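Local atomic coordinates of iron Super-Oxide Dismutase (PDB entry 2AWP), a protein that catalyses the dismutation of superoxide radicals to hydrogen peroxide and molecular oxygen, probably at a bound iron ion. Residues Met1-Leu5 and Val36-Asn40; Lys9-Leu15 and Trp78-Pro83; Phe107-Ser112 and Val176-Trp180. All coordinates share one frame; numbering follows the deposited sequence.

Overall arrangement
The three contacts illustrate how long-range packing ties a two-part superoxide dismutase chain together. Contacts 1 and 2 both belong to the alpha-hairpin domain, where the loop ahead of helix 21-43 is laid first on that helix and then on the end of helix 62-79; their segments alternate along the chain, and their centres are about 22 Å apart. Contact 3 follows in sequence and joins helices 104-117 and 172-179 of the C-terminal domain. Its centre is about 18 Å from that of contact 2, which it meets where Met-81 SD packs at 3.6 Å from Trp-179 NE1, and about 32 Å from the centre of contact 1, on the opposite side of the chain's centre. Met-81 of contact 2 thus touches the C-terminal domain.

Contact 1: residues Met1-Leu5 and Val36-Asn40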
ATOM      1  N   MET A   1      -9.588 -22.006 -17.155  1.00 34.33           N
ATOM      2  CA  MET A   1      -9.644 -21.136 -15.945  1.00 33.39           C
ATOM      3  C   MET A   1     -10.780 -20.147 -16.104  1.00 32.50           C
ATOM      4  O   MET A   1     -10.702 -19.221 -16.912  1.00 33.22           O
ATOM      5  CB  MET A   1      -8.321 -20.402 -15.740  1.00 35.12           C
ATOM      6  CG  MET A   1      -7.125 -21.319 -15.439  1.00 37.06           C
ATOM      7  SD  MET A   1      -7.183 -22.007 -13.764  1.00 44.25           S
ATOM      8  CE  MET A   1      -5.960 -23.323 -13.909  1.00 40.95           C
ATOM      9  N   ALA A   2     -11.843 -20.366 -15.339  1.00 30.35           N
ATOM     10  CA  ALA A   2     -13.017 -19.512 -15.335  1.00 28.47           C
ATOM     11  C   ALA A   2     -12.752 -17.997 -15.536  1.00 26.70           C
ATOM     12  O   ALA A   2     -13.458 -17.362 -16.329  1.00 27.85           O
ATOM     13  CB  ALA A   2     -13.832 -19.756 -14.077  1.00 28.76           C
ATOM     14  N   ILE A   3     -11.781 -17.412 -14.826  1.00 23.43           N
ATOM     15  CA  ILE A   3     -11.511 -15.956 -14.984  1.00 20.56           C
ATOM     16  C   ILE A   3     -10.282 -15.738 -15.882  1.00 18.08           C
ATOM     17  O   ILE A   3      -9.209 -16.288 -15.632  1.00 16.12           O
ATOM     18  CB  ILE A   3     -11.357 -15.192 -13.616  1.00 20.43           C
ATOM     19  CG1 ILE A   3     -12.510 -15.503 -12.642  1.00 20.59           C
ATOM     20  CG2 ILE A   3     -11.202 -13.658 -13.825  1.00 21.77           C
ATOM     21  CD1 ILE A   3     -13.852 -14.925 -13.030  1.00 22.03           C
ATOM     22  N   ILE A   4     -10.463 -14.944 -16.931  1.00 16.58           N
ATOM     23  CA  ILE A   4      -9.385 -14.628 -17.866  1.00 15.90           C
ATOM     24  C   ILE A   4      -8.962 -13.177 -17.750  1.00 14.54           C
ATOM     25  O   ILE A   4      -9.815 -12.286 -17.728  1.00 15.59           O
ATOM     26  CB  ILE A   4      -9.798 -14.917 -19.348  1.00 16.21           C
ATOM     27  CG1 ILE A   4     -10.118 -16.421 -19.527  1.00 17.22           C
ATOM     28  CG2 ILE A   4      -8.694 -14.464 -20.331  1.00 16.31           C
ATOM     29  CD1 ILE A   4     -10.897 -16.782 -20.833  1.00 15.63           C
ATOM     30  N   LEU A   5      -7.650 -12.941 -17.696  1.00 13.96           N
ATOM     31  CA  LEU A   5      -7.071 -11.581 -17.753  1.00 12.71           C
ATOM     32  C   LEU A   5      -7.423 -10.858 -19.077  1.00 13.12           C
ATOM     33  O   LEU A   5      -6.980 -11.264 -20.147  1.00 12.57           O
ATOM     34  CB  LEU A   5      -5.539 -11.639 -17.575  1.00 12.15           C
ATOM     35  CG  LEU A   5      -4.808 -10.283 -17.534  1.00 12.31           C
ATOM     36  CD1 LEU A   5      -5.229  -9.456 -16.300  1.00  8.02           C
ATOM     37  CD2 LEU A   5      -3.244 -10.429 -17.614  1.00 12.38           C
ATOM     38  N   VAL A  36      -5.637 -12.470 -11.049  1.00 10.58           N
ATOM     39  CA  VAL A  36      -6.388 -13.474 -11.822  1.00 10.88           C
ATOM     40  C   VAL A  36      -5.997 -14.914 -11.421  1.00 11.27           C
ATOM     41  O   VAL A  36      -6.874 -15.703 -11.080  1.00 11.38           O
ATOM     42  CB  VAL A  36      -6.254 -13.267 -13.348  1.00 11.52           C
ATOM     43  CG1 VAL A  36      -6.906 -14.401 -14.143  1.00 10.74           C
ATOM     44  CG2 VAL A  36      -6.873 -11.935 -13.782  1.00  9.59           C
ATOM     45  N   ASN A  37      -4.702 -15.240 -11.439  1.00 11.42           N
ATOM     46  CA  ASN A  37      -4.236 -16.576 -11.097  1.00 12.83           C
ATOM     47  C   ASN A  37      -4.635 -16.907  -9.675  1.00 13.60           C
ATOM     48  O   ASN A  37      -5.127 -18.014  -9.401  1.00 13.87           O
ATOM     49  CB  ASN A  37      -2.712 -16.723 -11.328  1.00 13.14           C
ATOM     50  CG  ASN A  37      -2.322 -16.390 -12.765  1.00 13.87           C
ATOM     51  OD1 ASN A  37      -3.165 -16.475 -13.660  1.00 16.90           O
ATOM     52  ND2 ASN A  37      -1.072 -15.972 -12.993  1.00 12.22           N
ATOM     53  N   LYS A  38      -4.519 -15.923  -8.786  1.00 13.32           N
ATOM     54  CA  LYS A  38      -4.843 -16.170  -7.400  1.00 14.15           C
ATOM     55  C   LYS A  38      -6.338 -16.406  -7.200  1.00 13.83           C
ATOM     56  O   LYS A  38      -6.730 -17.335  -6.494  1.00 13.91           O
ATOM     57  CB  LYS A  38      -4.302 -15.059  -6.492  1.00 14.35           C
ATOM     58  CG  LYS A  38      -4.675 -15.258  -5.015  1.00 18.00           C
ATOM     59  CD  LYS A  38      -3.466 -15.554  -4.153  1.00 26.00           C
ATOM     60  CE  LYS A  38      -3.140 -17.056  -4.082  1.00 30.18           C
ATOM     61  NZ  LYS A  38      -3.952 -17.791  -3.042  1.00 34.71           N
ATOM     62  N   LEU A  39      -7.176 -15.565  -7.804  1.00 13.16           N
ATOM     63  CA  LEU A  39      -8.622 -15.743  -7.682  1.00 12.96           C
ATOM     64  C   LEU A  39      -9.090 -17.103  -8.168  1.00 12.71           C
ATOM     65  O   LEU A  39      -9.894 -17.755  -7.493  1.00 11.92           O
ATOM     66  CB  LEU A  39      -9.397 -14.659  -8.436  1.00 12.24           C
ATOM     67  CG  LEU A  39     -10.920 -14.708  -8.239  1.00 11.92           C
ATOM     68  CD1 LEU A  39     -11.320 -14.330  -6.808  1.00 11.41           C
ATOM     69  CD2 LEU A  39     -11.595 -13.812  -9.270  1.00 11.35           C
ATOM     70  N   ASN A  40      -8.599 -17.520  -9.334  1.00 12.91           N
ATOM     71  CA  ASN A  40      -8.973 -18.833  -9.893  1.00 14.64           C
ATOM     72  C   ASN A  40      -8.669 -19.976  -8.925  1.00 14.97           C
ATOM     73  O   ASN A  40      -9.461 -20.896  -8.793  1.00 15.94           O
ATOM     74  CB  ASN A  40      -8.323 -19.046 -11.285  1.00 14.37           C
ATOM     75  CG  ASN A  40      -9.064 -18.309 -12.380  1.00 14.28           C
ATOM     76  OD1 ASN A  40     -10.297 -18.351 -12.440  1.00 13.35           O
ATOM     77  ND2 ASN A  40      -8.332 -17.618 -13.238  1.00 10.60           N
TER
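Ile-3 and Asn-40 meet through a paired amide contact that fastens the N-terminal loop to helix 21-43, the first long helix of the alpha-hairpin domain of iron/manganese superoxide dismutases. The Asn-40 carboxamide closes a two-bond ring on the backbone of Ile-3: Asn-40 OD1 accepts from Ile-3 N at 3.0 Å, while Asn-40 ND2 donates to Ile-3 O at 2.9 Å. Both acceptors are used on a lone pair in the carbonyl plane, and Ile-3 O lies almost within the plane of the Asn-40 amide. With N-H...O angles of 156° and 164°, the two bonds are fairly straight, and together they fix the rotation of the amide. Its CG stands anti to the carbonyl carbon of Asn-40 (chi1 -79°), a torsion that carries the flat group off the helix to the loop. Beside it, Met-1 CB packs 3.7 Å from Asn-40 ND2, and Val-36 CG1 makes a close methyl-to-oxygen contact with Ile-3 O at 3.3 Å.

Apolar groups flank this clasp. Ile-3 CG1 turns to Leu-39 CD2 at 3.9 Å. Val-36 CG2 meets Leu-5 CD1 at 3.9 Å, the two side chains lying roughly perpendicular.

Farther out, Ile-71 of helix 62-79 touches both Val-36 and Leu-39, backing the helix surface on which the loop rests. Leu-5 leans on Tyr-28, His-32 and Ala-33, and its side chain is about 7 Å from that of His-74, a probable iron ligand. Behind the amide, the helix bond from Asn-40 N to Val-36 O measures 3.1 Å.

Contact 2: residues Lys9-Leu15 and Trp78-Pro83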
ATOM      1  N   LYS A   9      -5.668  -2.625 -24.276  1.00 15.07           N
ATOM      2  CA  LYS A   9      -6.146  -2.158 -25.566  1.00 15.03           C
ATOM      3  C   LYS A   9      -5.071  -1.445 -26.385  1.00 15.01           C
ATOM      4  O   LYS A   9      -5.371  -0.778 -27.386  1.00 15.83           O
ATOM      5  CB  LYS A   9      -7.373  -1.263 -25.335  1.00 14.42           C
ATOM      6  CG  LYS A   9      -8.558  -2.095 -24.767  1.00 15.95           C
ATOM      7  CD  LYS A   9      -9.744  -1.223 -24.393  1.00 19.02           C
ATOM      8  CE  LYS A   9     -10.985  -2.098 -24.260  1.00 21.74           C
ATOM      9  NZ  LYS A   9     -10.870  -2.985 -23.083  1.00 26.03           N
ATOM     10  N   TYR A  10      -3.833  -1.567 -25.921  1.00 14.00           N
ATOM     11  CA  TYR A  10      -2.687  -0.860 -26.455  1.00 13.98           C
ATOM     12  C   TYR A  10      -1.412  -1.610 -26.048  1.00 14.43           C
ATOM     13  O   TYR A  10      -1.420  -2.506 -25.175  1.00 13.61           O
ATOM     14  CB  TYR A  10      -2.622   0.605 -25.935  1.00 13.31           C
ATOM     15  CG  TYR A  10      -2.959   0.776 -24.458  1.00 12.40           C
ATOM     16  CD1 TYR A  10      -2.049   0.386 -23.450  1.00 13.39           C
ATOM     17  CD2 TYR A  10      -4.193   1.297 -24.063  1.00 11.55           C
ATOM     18  CE1 TYR A  10      -2.363   0.518 -22.092  1.00 12.76           C
ATOM     19  CE2 TYR A  10      -4.519   1.433 -22.712  1.00 12.34           C
ATOM     20  CZ  TYR A  10      -3.588   1.053 -21.730  1.00 11.50           C
ATOM     21  OH  TYR A  10      -3.887   1.188 -20.406  1.00 10.94           O
ATOM     22  N   ALA A  11      -0.317  -1.218 -26.681  1.00 14.56           N
ATOM     23  CA  ALA A  11       0.983  -1.819 -26.442  1.00 14.63           C
ATOM     24  C   ALA A  11       1.528  -1.452 -25.047  1.00 15.21           C
ATOM     25  O   ALA A  11       1.138  -0.432 -24.439  1.00 15.37           O
ATOM     26  CB  ALA A  11       1.970  -1.396 -27.545  1.00 14.67           C
ATOM     27  N   LEU A  12       2.433  -2.298 -24.568  1.00 13.82           N
ATOM     28  CA  LEU A  12       3.023  -2.192 -23.249  1.00 13.96           C
ATOM     29  C   LEU A  12       3.790  -0.892 -23.077  1.00 13.07           C
ATOM     30  O   LEU A  12       3.919  -0.397 -21.973  1.00 12.49           O
ATOM     31  CB  LEU A  12       3.956  -3.399 -23.031  1.00 14.11           C
ATOM     32  CG  LEU A  12       4.103  -3.997 -21.651  1.00 13.23           C
ATOM     33  CD1 LEU A  12       2.784  -4.582 -21.171  1.00 11.34           C
ATOM     34  CD2 LEU A  12       5.168  -5.063 -21.718  1.00 11.85           C
ATOM     35  N   ASN A  13       4.292  -0.340 -24.181  1.00 12.31           N
ATOM     36  CA  ASN A  13       5.019   0.925 -24.158  1.00 13.09           C
ATOM     37  C   ASN A  13       4.126   2.121 -24.554  1.00 12.18           C
ATOM     38  O   ASN A  13       4.634   3.209 -24.735  1.00 13.59           O
ATOM     39  CB  ASN A  13       6.254   0.875 -25.099  1.00 12.50           C
ATOM     40  CG  ASN A  13       5.860   0.796 -26.551  1.00 15.15           C
ATOM     41  OD1 ASN A  13       4.687   0.643 -26.860  1.00 14.66           O
ATOM     42  ND2 ASN A  13       6.833   0.844 -27.447  1.00 16.98           N
ATOM     43  N   ALA A  14       2.822   1.916 -24.726  1.00 12.30           N
ATOM     44  CA  ALA A  14       1.957   2.948 -25.323  1.00 11.82           C
ATOM     45  C   ALA A  14       1.715   4.123 -24.390  1.00 12.03           C
ATOM     46  O   ALA A  14       1.288   5.198 -24.844  1.00 12.25           O
ATOM     47  CB  ALA A  14       0.602   2.348 -25.785  1.00 11.24           C
ATOM     48  N   LEU A  15       1.978   3.935 -23.090  1.00 12.10           N
ATOM     49  CA  LEU A  15       1.753   5.010 -22.117  1.00 12.48           C
ATOM     50  C   LEU A  15       3.041   5.741 -21.761  1.00 12.23           C
ATOM     51  O   LEU A  15       3.049   6.619 -20.928  1.00 12.29           O
ATOM     52  CB  LEU A  15       1.017   4.519 -20.855  1.00 11.66           C
ATOM     53  CG  LEU A  15      -0.184   3.599 -21.116  1.00 12.61           C
ATOM     54  CD1 LEU A  15      -0.816   3.115 -19.788  1.00  7.69           C
ATOM     55  CD2 LEU A  15      -1.251   4.273 -21.984  1.00 10.23           C
ATOM     56  N   TRP A  78      -6.650   0.298 -16.681  1.00 10.66           N
ATOM     57  CA  TRP A  78      -6.015   0.228 -18.005  1.00 10.31           C
ATOM     58  C   TRP A  78      -6.893   0.896 -19.077  1.00 10.50           C
ATOM     59  O   TRP A  78      -6.383   1.654 -19.900  1.00 10.21           O
ATOM     60  CB  TRP A  78      -5.695  -1.240 -18.389  1.00  8.98           C
ATOM     61  CG  TRP A  78      -4.723  -1.898 -17.423  1.00  9.01           C
ATOM     62  CD1 TRP A  78      -4.890  -3.071 -16.769  1.00  9.77           C
ATOM     63  CD2 TRP A  78      -3.459  -1.376 -16.992  1.00  8.79           C
ATOM     64  NE1 TRP A  78      -3.811  -3.323 -15.949  1.00  9.56           N
ATOM     65  CE2 TRP A  78      -2.919  -2.292 -16.072  1.00  8.88           C
ATOM     66  CE3 TRP A  78      -2.733  -0.209 -17.294  1.00 10.15           C
ATOM     67  CZ2 TRP A  78      -1.681  -2.083 -15.442  1.00  8.45           C
ATOM     68  CZ3 TRP A  78      -1.495  -0.009 -16.690  1.00  8.43           C
ATOM     69  CH2 TRP A  78      -0.990  -0.935 -15.763  1.00  8.81           C
ATOM     70  N   ASP A  79      -8.195   0.579 -19.051  1.00 10.75           N
ATOM     71  CA  ASP A  79      -9.196   1.146 -19.967  1.00 10.83           C
ATOM     72  C   ASP A  79      -9.443   2.638 -19.776  1.00 10.81           C
ATOM     73  O   ASP A  79      -9.875   3.338 -20.721  1.00  8.94           O
ATOM     74  CB  ASP A  79     -10.507   0.354 -19.894  1.00 10.69           C
ATOM     75  CG  ASP A  79     -10.324  -1.085 -20.301  1.00 13.84           C
ATOM     76  OD1 ASP A  79      -9.191  -1.454 -20.714  1.00 13.45           O
ATOM     77  OD2 ASP A  79     -11.314  -1.853 -20.191  1.00 17.03           O
ATOM     78  N   SER A  80      -9.135   3.128 -18.571  1.00 10.05           N
ATOM     79  CA  SER A  80      -9.198   4.567 -18.258  1.00 10.84           C
ATOM     80  C   SER A  80      -8.056   5.384 -18.852  1.00 10.74           C
ATOM     81  O   SER A  80      -8.021   6.617 -18.697  1.00 11.50           O
ATOM     82  CB  SER A  80      -9.199   4.797 -16.731  1.00 10.68           C
ATOM     83  OG  SER A  80     -10.430   4.392 -16.155  1.00 12.13           O
ATOM     84  N   MET A  81      -7.114   4.706 -19.508  1.00 10.78           N
ATOM     85  CA  MET A  81      -5.954   5.352 -20.116  1.00 10.32           C
ATOM     86  C   MET A  81      -5.801   4.934 -21.562  1.00 10.73           C
ATOM     87  O   MET A  81      -6.489   4.044 -22.011  1.00 12.09           O
ATOM     88  CB  MET A  81      -4.666   4.961 -19.372  1.00 10.54           C
ATOM     89  CG  MET A  81      -4.626   5.504 -17.973  1.00  8.97           C
ATOM     90  SD  MET A  81      -3.105   5.087 -17.135  1.00  9.84           S
ATOM     91  CE  MET A  81      -3.258   3.302 -16.971  1.00  9.99           C
ATOM     92  N   GLY A  82      -4.855   5.546 -22.269  1.00 11.59           N
ATOM     93  CA  GLY A  82      -4.557   5.141 -23.634  1.00 13.24           C
ATOM     94  C   GLY A  82      -3.563   6.031 -24.331  1.00 13.68           C
ATOM     95  O   GLY A  82      -3.296   7.152 -23.873  1.00 13.58           O
ATOM     96  N   PRO A  83      -3.012   5.550 -25.463  1.00 14.62           N
ATOM     97  CA  PRO A  83      -2.178   6.435 -26.264  1.00 15.73           C
ATOM     98  C   PRO A  83      -3.099   7.414 -27.018  1.00 16.35           C
ATOM     99  O   PRO A  83      -4.274   7.126 -27.219  1.00 16.93           O
ATOM    100  CB  PRO A  83      -1.447   5.474 -27.229  1.00 14.59           C
ATOM    101  CG  PRO A  83      -2.418   4.331 -27.401  1.00 15.85           C
ATOM    102  CD  PRO A  83      -3.138   4.200 -26.064  1.00 14.94           C
TER
HETATM  103  O   HOH W   1      -6.670  -1.167 -21.820  1.00 10.61           O
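The carbonyl oxygen of Trp-78 is gripped by two donors, one from each segment. Tyr-10 OH donates to Trp-78 O at 2.6 Å, a short bond, and Met-81 N reaches Trp-78 O at 3.2 Å from the opposite face of the carbonyl plane. Tyr-10 OH sits 24° out of that plane, so the two donors share the oxygen without competing for one position. The end of helix 62-79 and the turn after it are thereby pinned to a loop far earlier in the sequence.

Tyr-10 gets there with CG lodged between its backbone N and carbonyl carbon (chi1 41°), which sends the ring across residues 81-83. Pro-83 CD packs 3.6 Å from Tyr-10 CB, and the methyl CD2 of Leu-15 rides over one face of the Tyr-10 ring, offset toward its rim. Leu-15 CD1 touches Met-81 CE at 3.7 Å. Ala-14 extends the apolar patch, placing CB against the Pro-83 ring.

Lys-9 reaches across Asp-79 and forms a salt bridge, Lys-9 NZ to Asp-79 OD2 at 3.1 Å, whose hydrogen bond is weak. A water bridges the same two residues, accepting from Lys-9 N and donating to Asp-79 OD1 at 2.8 Å.

The indole of Trp-78 is buried beside the histidines of helix 21-43: NE1 bonds to His-32 ND1, and the ring meets His-27, a probable iron ligand, edge-to-face. Trp-78 is thus probably part of the aromatic shell around the metal site of iron/manganese superoxide dismutases, and the loop 9-15 holds the backbone that carries it.

Contact 3: residues Phe107-Ser112 and Val176-Trp180; sequences FKNEFS and VKAWW
Lys-108 and Trp-179 lie on opposite faces of the Trp-180 indole, and Phe-107 and Phe-111 meet its edge. Lys-108 CG sits over the centre of one face in a CH-pi contact, 3.8 Å from the centroid of the six-membered ring of Trp-180, while Trp-179 CE3 covers the other. At the edge, Phe-107 CE2 comes to 3.7 Å from Trp-180 CH2, and Phe-111 CB also lies in the indole plane. The ring of Phe-111 in turn offers its own edge to both tryptophans, completing an aromatic cluster between helices 104-117 and 172-179. Lys-108, fully extended with CG anti to its own N (chi1 -179°), slides antiparallel along the indole, its CE reaching Trp-180 CG. Ile-136 of strand 134-140 touches both phenylalanines, linking the cluster to the sheet of the C-terminal domain.

One polar thread runs through this buried apolar interface. Trp-180 NE1 donates to Ser-112 OG at 2.9 Å, a bent bond (131°) with the oxygen tilted from the ring plane. Ser-112 OG donates onward to Lys-108 O at 2.6 Å, and that oxygen also accepts from Ser-112 N. The hydroxyl proton is thus committed to the helix carbonyl, so the serine oxygen serves as acceptor for the buried indole N-H.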
ATOM      1  N   PHE A 107     -12.074  20.242 -11.701  1.00 10.40           N
ATOM      2  CA  PHE A 107     -12.094  18.793 -11.506  1.00 11.02           C
ATOM      3  C   PHE A 107     -10.655  18.236 -11.351  1.00 11.50           C
ATOM      4  O   PHE A 107     -10.367  17.452 -10.427  1.00 11.33           O
ATOM      5  CB  PHE A 107     -12.858  18.087 -12.634  1.00 10.85           C
ATOM      6  CG  PHE A 107     -12.538  16.631 -12.744  1.00 11.93           C
ATOM      7  CD1 PHE A 107     -12.925  15.746 -11.748  1.00 12.34           C
ATOM      8  CD2 PHE A 107     -11.799  16.149 -13.831  1.00 14.99           C
ATOM      9  CE1 PHE A 107     -12.568  14.383 -11.830  1.00 12.34           C
ATOM     10  CE2 PHE A 107     -11.471  14.797 -13.940  1.00 14.00           C
ATOM     11  CZ  PHE A 107     -11.864  13.912 -12.941  1.00 14.40           C
ATOM     12  N   LYS A 108      -9.765  18.675 -12.248  1.00 11.15           N
ATOM     13  CA  LYS A 108      -8.373  18.214 -12.301  1.00 12.83           C
ATOM     14  C   LYS A 108      -7.654  18.499 -10.982  1.00 12.67           C
ATOM     15  O   LYS A 108      -6.928  17.633 -10.441  1.00 12.70           O
ATOM     16  CB  LYS A 108      -7.650  18.933 -13.456  1.00 12.35           C
ATOM     17  CG  LYS A 108      -6.204  18.521 -13.641  1.00 14.91           C
ATOM     18  CD  LYS A 108      -5.735  18.893 -15.046  1.00 18.52           C
ATOM     19  CE  LYS A 108      -4.236  18.793 -15.149  1.00 23.78           C
ATOM     20  NZ  LYS A 108      -3.805  19.312 -16.461  1.00 25.67           N
ATOM     21  N   ASN A 109      -7.878  19.710 -10.460  1.00 13.27           N
ATOM     22  CA  ASN A 109      -7.330  20.123  -9.171  1.00 13.91           C
ATOM     23  C   ASN A 109      -7.785  19.286  -7.988  1.00 13.86           C
ATOM     24  O   ASN A 109      -6.945  18.842  -7.201  1.00 11.87           O
ATOM     25  CB  ASN A 109      -7.545  21.611  -8.914  1.00 14.21           C
ATOM     26  CG  ASN A 109      -6.646  22.477  -9.798  1.00 19.35           C
ATOM     27  OD1 ASN A 109      -5.655  21.991 -10.348  1.00 23.81           O
ATOM     28  ND2 ASN A 109      -6.996  23.755  -9.952  1.00 23.77           N
ATOM     29  N   GLU A 110      -9.102  19.078  -7.862  1.00 13.23           N
ATOM     30  CA  GLU A 110      -9.631  18.267  -6.773  1.00 14.34           C
ATOM     31  C   GLU A 110      -9.211  16.803  -6.915  1.00 12.71           C
ATOM     32  O   GLU A 110      -8.817  16.200  -5.943  1.00 12.05           O
ATOM     33  CB  GLU A 110     -11.154  18.363  -6.690  1.00 14.65           C
ATOM     34  CG  GLU A 110     -11.661  19.800  -6.733  1.00 17.27           C
ATOM     35  CD  GLU A 110     -13.190  19.900  -6.814  1.00 19.26           C
ATOM     36  OE1 GLU A 110     -13.896  18.918  -6.397  1.00 20.00           O
ATOM     37  OE2 GLU A 110     -13.645  20.963  -7.324  1.00 19.24           O
ATOM     38  N   PHE A 111      -9.287  16.245  -8.119  1.00 12.13           N
ATOM     39  CA  PHE A 111      -8.892  14.857  -8.332  1.00 12.45           C
ATOM     40  C   PHE A 111      -7.436  14.628  -7.986  1.00 12.36           C
ATOM     41  O   PHE A 111      -7.131  13.661  -7.297  1.00 12.44           O
ATOM     42  CB  PHE A 111      -9.169  14.349  -9.754  1.00 12.23           C
ATOM     43  CG  PHE A 111      -9.251  12.847  -9.848  1.00 12.82           C
ATOM     44  CD1 PHE A 111      -9.918  12.105  -8.872  1.00 12.82           C
ATOM     45  CD2 PHE A 111      -8.698  12.171 -10.927  1.00 14.43           C
ATOM     46  CE1 PHE A 111     -10.013  10.693  -8.961  1.00 12.16           C
ATOM     47  CE2 PHE A 111      -8.807  10.766 -11.039  1.00 14.05           C
ATOM     48  CZ  PHE A 111      -9.466  10.035 -10.060  1.00 12.05           C
ATOM     49  N   SER A 112      -6.557  15.532  -8.433  1.00 12.56           N
ATOM     50  CA  SER A 112      -5.125  15.437  -8.142  1.00 12.21           C
ATOM     51  C   SER A 112      -4.856  15.504  -6.636  1.00 12.86           C
ATOM     52  O   SER A 112      -4.009  14.768  -6.118  1.00 12.90           O
ATOM     53  CB  SER A 112      -4.358  16.537  -8.873  1.00 12.09           C
ATOM     54  OG  SER A 112      -4.582  16.459 -10.283  1.00 13.16           O
ATOM     55  N   VAL A 176       0.870  11.509 -10.740  1.00 10.70           N
ATOM     56  CA  VAL A 176      -0.511  12.023 -10.915  1.00 12.01           C
ATOM     57  C   VAL A 176      -0.538  13.059 -12.049  1.00 12.53           C
ATOM     58  O   VAL A 176      -1.405  13.009 -12.927  1.00 13.40           O
ATOM     59  CB  VAL A 176      -1.077  12.573  -9.571  1.00 11.66           C
ATOM     60  CG1 VAL A 176      -2.419  13.353  -9.757  1.00 11.50           C
ATOM     61  CG2 VAL A 176      -1.232  11.427  -8.597  1.00  9.72           C
ATOM     62  N   LYS A 177       0.451  13.944 -12.069  1.00 13.69           N
ATOM     63  CA  LYS A 177       0.553  14.961 -13.110  1.00 14.00           C
ATOM     64  C   LYS A 177       0.726  14.334 -14.507  1.00 13.64           C
ATOM     65  O   LYS A 177       0.070  14.744 -15.466  1.00 13.25           O
ATOM     66  CB  LYS A 177       1.713  15.916 -12.775  1.00 15.22           C
ATOM     67  CG  LYS A 177       1.680  17.245 -13.509  1.00 19.24           C
ATOM     68  CD  LYS A 177       2.457  18.328 -12.721  1.00 25.88           C
ATOM     69  CE  LYS A 177       1.546  19.119 -11.797  1.00 28.23           C
ATOM     70  NZ  LYS A 177       0.736  20.207 -12.481  1.00 31.50           N
ATOM     71  N   ALA A 178       1.603  13.336 -14.614  1.00 12.63           N
ATOM     72  CA  ALA A 178       1.844  12.636 -15.870  1.00 12.62           C
ATOM     73  C   ALA A 178       0.601  11.861 -16.389  1.00 12.58           C
ATOM     74  O   ALA A 178       0.378  11.710 -17.609  1.00 11.86           O
ATOM     75  CB  ALA A 178       3.054  11.700 -15.709  1.00 12.80           C
ATOM     76  N   TRP A 179      -0.192  11.376 -15.440  1.00 12.45           N
ATOM     77  CA  TRP A 179      -1.386  10.576 -15.706  1.00 11.51           C
ATOM     78  C   TRP A 179      -2.442  11.364 -16.505  1.00 11.76           C
ATOM     79  O   TRP A 179      -3.159  10.774 -17.321  1.00 10.50           O
ATOM     80  CB  TRP A 179      -1.963  10.088 -14.382  1.00 11.50           C
ATOM     81  CG  TRP A 179      -3.196   9.237 -14.547  1.00 12.25           C
ATOM     82  CD1 TRP A 179      -3.236   7.886 -14.793  1.00 13.19           C
ATOM     83  CD2 TRP A 179      -4.557   9.676 -14.469  1.00 13.44           C
ATOM     84  NE1 TRP A 179      -4.544   7.459 -14.871  1.00 12.52           N
ATOM     85  CE2 TRP A 179      -5.374   8.536 -14.669  1.00 13.44           C
ATOM     86  CE3 TRP A 179      -5.169  10.925 -14.244  1.00 12.81           C
ATOM     87  CZ2 TRP A 179      -6.774   8.602 -14.653  1.00 13.04           C
ATOM     88  CZ3 TRP A 179      -6.559  10.983 -14.225  1.00 12.65           C
ATOM     89  CH2 TRP A 179      -7.346   9.827 -14.447  1.00 11.54           C
ATOM     90  N   TRP A 180      -2.511  12.689 -16.278  1.00 11.56           N
ATOM     91  CA  TRP A 180      -3.381  13.582 -17.058  1.00 12.68           C
ATOM     92  C   TRP A 180      -3.125  13.522 -18.572  1.00 12.98           C
ATOM     93  O   TRP A 180      -4.037  13.747 -19.374  1.00 13.40           O
ATOM     94  CB  TRP A 180      -3.370  15.024 -16.483  1.00 12.12           C
ATOM     95  CG  TRP A 180      -3.987  15.038 -15.077  1.00 12.66           C
ATOM     96  CD1 TRP A 180      -3.316  15.134 -13.889  1.00 11.27           C
ATOM     97  CD2 TRP A 180      -5.381  14.873 -14.735  1.00 10.80           C
ATOM     98  NE1 TRP A 180      -4.195  15.053 -12.836  1.00 12.31           N
ATOM     99  CE2 TRP A 180      -5.467  14.903 -13.317  1.00 11.13           C
ATOM    100  CE3 TRP A 180      -6.555  14.693 -15.485  1.00 10.72           C
ATOM    101  CZ2 TRP A 180      -6.699  14.789 -12.620  1.00 11.20           C
ATOM    102  CZ3 TRP A 180      -7.793  14.596 -14.804  1.00 12.28           C
ATOM    103  CH2 TRP A 180      -7.848  14.641 -13.385  1.00 12.67           C
TER